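Local structure of amidase, hydantoinase/carbamoylase family (Burkholderia vietnamiensis, 5I4M) at residues Asp80-Val85 with Phe168-Gly173; Ser175-Asp178 with Lys182-Gly185. The protein probably hydrolyses N-carbamoyl-L-amino acids as a zinc-dependent amidase of the peptidase M20 family, which binds two zinc ions per subunit. All coordinates share one frame; numbering follows the deposited sequence.

Contact 1. Residues Asp80-Val85 with Phe168-Gly173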
loop_
_atom_site.group_PDB
_atom_site.type_symbol
_atom_site.label_atom_id
_atom_site.label_comp_id
_atom_site.label_asym_id
_atom_site.label_seq_id
_atom_site.Cartn_x
_atom_site.Cartn_y
_atom_site.Cartn_z
ATOM N N ASP A 80 -32.608 -11.082 2.981
ATOM C CA ASP A 80 -33.134 -9.760 2.668
ATOM C C ASP A 80 -32.263 -9.071 1.609
ATOM O O ASP A 80 -31.318 -9.650 1.064
ATOM C CB ASP A 80 -33.328 -8.926 3.950
ATOM C CG ASP A 80 -32.023 -8.415 4.585
ATOM O OD1 ASP A 80 -30.943 -8.429 3.963
ATOM O OD2 ASP A 80 -32.090 -7.957 5.751
ATOM N N THR A 81 -32.613 -7.822 1.286
ATOM C CA THR A 81 -31.958 -7.074 0.217
ATOM C C THR A 81 -30.515 -6.695 0.529
ATOM O O THR A 81 -29.791 -6.292 -0.387
ATOM C CB THR A 81 -32.767 -5.812 -0.092
ATOM O OG1 THR A 81 -33.078 -5.141 1.131
ATOM C CG2 THR A 81 -34.079 -6.177 -0.796
ATOM N N MET A 82 -30.082 -6.777 1.782
ATOM C CA MET A 82 -28.675 -6.602 2.122
ATOM C C MET A 82 -27.960 -7.932 2.291
ATOM O O MET A 82 -26.821 -7.952 2.763
ATOM C CB MET A 82 -28.521 -5.774 3.400
ATOM C CG MET A 82 -28.724 -4.262 3.186
ATOM S SD MET A 82 -27.477 -3.519 2.100
ATOM C CE MET A 82 -25.984 -3.798 3.043
ATOM N N GLY A 83 -28.605 -9.039 1.937
ATOM C CA GLY A 83 -27.968 -10.335 2.071
ATOM C C GLY A 83 -27.975 -10.920 3.465
ATOM O O GLY A 83 -27.363 -11.976 3.677
ATOM N N ASN A 84 -28.635 -10.274 4.424
ATOM C CA ASN A 84 -28.770 -10.861 5.747
ATOM C C ASN A 84 -29.610 -12.128 5.648
ATOM O O ASN A 84 -30.609 -12.177 4.921
ATOM C CB ASN A 84 -29.428 -9.882 6.727
ATOM C CG ASN A 84 -28.698 -8.555 6.830
ATOM O OD1 ASN A 84 -27.479 -8.510 6.961
ATOM N ND2 ASN A 84 -29.459 -7.450 6.800
ATOM N N VAL A 85 -29.201 -13.161 6.381
ATOM C CA VAL A 85 -29.821 -14.485 6.292
ATOM C C VAL A 85 -30.560 -14.752 7.596
ATOM O O VAL A 85 -29.950 -14.730 8.670
ATOM C CB VAL A 85 -28.778 -15.582 6.039
ATOM C CG1 VAL A 85 -29.466 -16.939 5.903
ATOM C CG2 VAL A 85 -27.920 -15.251 4.829
ATOM N N PHE A 168 -29.318 3.547 8.193
ATOM C CA PHE A 168 -28.871 3.813 6.833
ATOM C C PHE A 168 -29.942 3.396 5.832
ATOM O O PHE A 168 -30.591 2.366 6.029
ATOM C CB PHE A 168 -27.594 3.024 6.495
ATOM C CG PHE A 168 -26.475 3.203 7.466
ATOM C CD1 PHE A 168 -25.943 4.455 7.705
ATOM C CD2 PHE A 168 -25.906 2.101 8.090
ATOM C CE1 PHE A 168 -24.889 4.615 8.584
ATOM C CE2 PHE A 168 -24.853 2.254 8.969
ATOM C CZ PHE A 168 -24.345 3.512 9.218
ATOM N N PRO A 169 -30.117 4.130 4.736
ATOM C CA PRO A 169 -31.027 3.653 3.686
ATOM C C PRO A 169 -30.401 2.502 2.918
ATOM O O PRO A 169 -29.180 2.391 2.801
ATOM C CB PRO A 169 -31.230 4.878 2.792
ATOM C CG PRO A 169 -30.065 5.753 3.048
ATOM C CD PRO A 169 -29.532 5.445 4.424
ATOM N N LEU A 170 -31.264 1.634 2.387
ATOM C CA LEU A 170 -30.782 0.494 1.614
ATOM C C LEU A 170 -29.797 0.920 0.530
ATOM O O LEU A 170 -28.756 0.277 0.336
ATOM C CB LEU A 170 -31.964 -0.247 0.988
ATOM C CG LEU A 170 -31.607 -1.424 0.075
ATOM C CD1 LEU A 170 -30.865 -2.528 0.839
ATOM C CD2 LEU A 170 -32.877 -1.944 -0.576
ATOM N N GLU A 171 -30.105 2.003 -0.187
ATOM C CA GLU A 171 -29.259 2.384 -1.312
ATOM C C GLU A 171 -27.844 2.738 -0.851
ATOM O O GLU A 171 -26.885 2.590 -1.618
ATOM C CB GLU A 171 -29.904 3.540 -2.083
ATOM C CG GLU A 171 -30.463 4.655 -1.215
ATOM C CD GLU A 171 -31.955 4.490 -0.870
ATOM O OE1 GLU A 171 -32.735 5.434 -1.139
ATOM O OE2 GLU A 171 -32.339 3.441 -0.318
ATOM N N TYR A 172 -27.691 3.180 0.399
ATOM C CA TYR A 172 -26.358 3.414 0.952
ATOM C C TYR A 172 -25.626 2.102 1.184
ATOM O O TYR A 172 -24.449 1.957 0.825
ATOM C CB TYR A 172 -26.472 4.198 2.261
ATOM C CG TYR A 172 -25.192 4.283 3.063
ATOM C CD1 TYR A 172 -24.261 5.289 2.820
ATOM C CD2 TYR A 172 -24.918 3.368 4.073
ATOM C CE1 TYR A 172 -23.090 5.384 3.572
ATOM C CE2 TYR A 172 -23.761 3.454 4.825
ATOM C CZ TYR A 172 -22.848 4.457 4.568
ATOM O OH TYR A 172 -21.703 4.541 5.324
ATOM N N GLY A 173 -26.307 1.131 1.795
ATOM C CA GLY A 173 -25.671 -0.152 2.038
ATOM C C GLY A 173 -25.223 -0.837 0.761
ATOM O O GLY A 173 -24.142 -1.425 0.712
#
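Leu-170 sets both methyls against Thr-81, and CD1 also against Met-82; the contact is wholly one of packing, with no hydrogen bond crossing it. With its CG anti to the backbone N (chi1 176°), the leucine carries its branched end over to the turn, where it meets Thr-81 at roughly a right angle. There Thr-81 OG1 faces the two methyls together, 3.4 Å from Leu-170 CD1 and 3.6 Å from Leu-170 CD2. Met-82 runs past Leu-170 in the opposite direction, its CG 3.6 Å from Leu-170 CD1. Bends at chi2 and chi3 then fold the thioether over Gly-173, placing SD 3.8 Å from Gly-173 C and CE 3.8 Å from Gly-173 CA. A flexible, unbranched methionine suits this bent path, and Gly-173, having no side chain, lets the sulfur pack directly on the helix backbone. Asp-80 holds the turn in shape: its OD1 accepts from Met-82 N (2.9 Å) and Asn-84 N (3.0 Å), which arrive from opposite faces of the carboxylate, while OD2 takes Asn-84 ND2 with its syn lone pair. Ala-160 and Val-163 of helix 159-164 also pack on Met-82. The arrangement is a type I beta turn with an Asx turn, a beta hairpin connection between strands 76-79 and 85-89 that rests on the first turn of helix 170-175.

Contact 2. Residues Ser175-Asp178 with Lys182-Gly185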
loop_
_atom_site.group_PDB
_atom_site.type_symbol
_atom_site.label_atom_id
_atom_site.label_comp_id
_atom_site.label_asym_id
_atom_site.label_seq_id
_atom_site.Cartn_x
_atom_site.Cartn_y
_atom_site.Cartn_z
ATOM N N SER A 175 -24.333 0.500 -2.090
ATOM C CA SER A 175 -23.354 1.241 -2.880
ATOM C C SER A 175 -21.963 1.308 -2.247
ATOM O O SER A 175 -21.064 1.904 -2.848
ATOM C CB SER A 175 -23.872 2.668 -3.142
ATOM O OG SER A 175 -24.165 3.333 -1.918
ATOM N N ARG A 176 -21.751 0.730 -1.062
ATOM C CA ARG A 176 -20.402 0.693 -0.498
ATOM C C ARG A 176 -19.487 -0.122 -1.403
ATOM O O ARG A 176 -19.895 -1.149 -1.948
ATOM C CB ARG A 176 -20.411 0.097 0.912
ATOM C CG ARG A 176 -21.319 0.815 1.922
ATOM C CD ARG A 176 -21.005 2.297 1.999
ATOM N NE ARG A 176 -21.771 3.052 1.012
ATOM C CZ ARG A 176 -21.482 4.285 0.616
ATOM N NH1 ARG A 176 -20.431 4.918 1.123
ATOM N NH2 ARG A 176 -22.243 4.882 -0.292
ATOM N N LYS A 177 -18.248 0.341 -1.576
ATOM C CA LYS A 177 -17.355 -0.198 -2.601
ATOM C C LYS A 177 -16.084 -0.780 -1.995
ATOM O O LYS A 177 -15.602 -0.315 -0.954
ATOM C CB LYS A 177 -16.948 0.891 -3.613
ATOM C CG LYS A 177 -18.067 1.406 -4.504
ATOM C CD LYS A 177 -17.587 2.592 -5.336
ATOM C CE LYS A 177 -18.716 3.213 -6.159
ATOM N NZ LYS A 177 -19.131 2.369 -7.322
ATOM N N ASP A 178 -15.507 -1.778 -2.678
ATOM C CA ASP A 178 -14.218 -2.295 -2.251
ATOM C C ASP A 178 -13.107 -1.562 -3.009
ATOM O O ASP A 178 -13.355 -0.621 -3.769
ATOM C CB ASP A 178 -14.159 -3.830 -2.387
ATOM C CG ASP A 178 -14.051 -4.340 -3.828
ATOM O OD1 ASP A 178 -13.891 -3.562 -4.786
ATOM O OD2 ASP A 178 -14.100 -5.589 -3.993
ATOM N N LYS A 182 -15.957 -2.588 -6.708
ATOM C CA LYS A 182 -17.126 -3.457 -6.676
ATOM C C LYS A 182 -18.028 -3.082 -5.504
ATOM O O LYS A 182 -17.554 -2.843 -4.392
ATOM C CB LYS A 182 -16.701 -4.922 -6.563
ATOM C CG LYS A 182 -15.813 -5.394 -7.710
ATOM C CD LYS A 182 -15.388 -6.842 -7.525
ATOM C CE LYS A 182 -14.424 -7.288 -8.625
ATOM N NZ LYS A 182 -13.837 -8.618 -8.302
ATOM N N THR A 183 -19.332 -3.034 -5.758
ATOM C CA THR A 183 -20.270 -2.638 -4.713
ATOM C C THR A 183 -20.790 -3.849 -3.959
ATOM O O THR A 183 -20.753 -4.976 -4.446
ATOM C CB THR A 183 -21.465 -1.875 -5.280
ATOM O OG1 THR A 183 -22.265 -2.769 -6.066
ATOM C CG2 THR A 183 -21.006 -0.687 -6.129
ATOM N N ILE A 184 -21.290 -3.595 -2.749
ATOM C CA ILE A 184 -21.959 -4.650 -1.993
ATOM C C ILE A 184 -23.109 -5.236 -2.804
ATOM O O ILE A 184 -23.271 -6.459 -2.881
ATOM C CB ILE A 184 -22.430 -4.110 -0.629
ATOM C CG1 ILE A 184 -21.236 -3.973 0.326
ATOM C CG2 ILE A 184 -23.511 -5.022 -0.026
ATOM C CD1 ILE A 184 -21.614 -3.473 1.759
ATOM N N GLY A 185 -23.898 -4.377 -3.457
ATOM C CA GLY A 185 -25.021 -4.866 -4.244
ATOM C C GLY A 185 -24.600 -5.768 -5.394
ATOM O O GLY A 185 -25.251 -6.776 -5.675
#
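Lys-177 and Thr-183 face each other in a single antiparallel beta bridge that closes the loop between helices 170-175 and 184-191. Two backbone bonds flank the pair: Ile-184 N gives to Arg-176 O (2.9 Å), and Asp-178 N gives to Lys-182 O (2.9 Å). The same two oxygens also receive CA-H...O contacts from Thr-183 and Lys-177. A third bond, Lys-182 N to Asp-178 OD1, comes from above the carboxylate plane, 51° out of it. A short acidic side chain fits here because its CG, set between the backbone N and the carbonyl carbon (chi1 73°), can reach across to the Lys-182 amide; OD1 also accepts from Asp-180 N, and OD2 forms a salt bridge with Arg-153. Lys-177 and Thr-183 lie alongside each other, aliphatic CG against CG2. Ile-184 offers CD1 to Arg-176 CB at 3.9 Å and packs on Phe-154, whereas the arginine's NE turns back to Tyr-172 O. Thr-183 is the N-cap of helix 184-191, a place suited to a short hydroxyl, and its OG1 accepts from Glu-186 N. Ser-175 OG bonds to Glu-171 O and is met in the guanidinium plane by Arg-176 NH2, 3.0 Å away.

Overall arrangement
Contact 1 seats the start of helix 170-175 on the hairpin turn, and contact 2 ties the chain leaving that helix to the start of helix 184-191. Their centres are 11 Å apart, and they meet directly: Ile-184 CD1 packs 3.4 Å from Gly-173 O, and Ile-184 CG2 lies 4.1 Å from Met-82 CE. Met-82 and Ile-184 thus touch where the two contacts adjoin. Neither contact reaches the zinc site, but both lie near it: the side chains of Met-82 and Ile-184 are each about 10 Å from that of Glu-149, which binds zinc and 3-phosphoglycerate, and the side chain of Ile-184 is about 13 Å from the bound 3-phosphoglyceric acid.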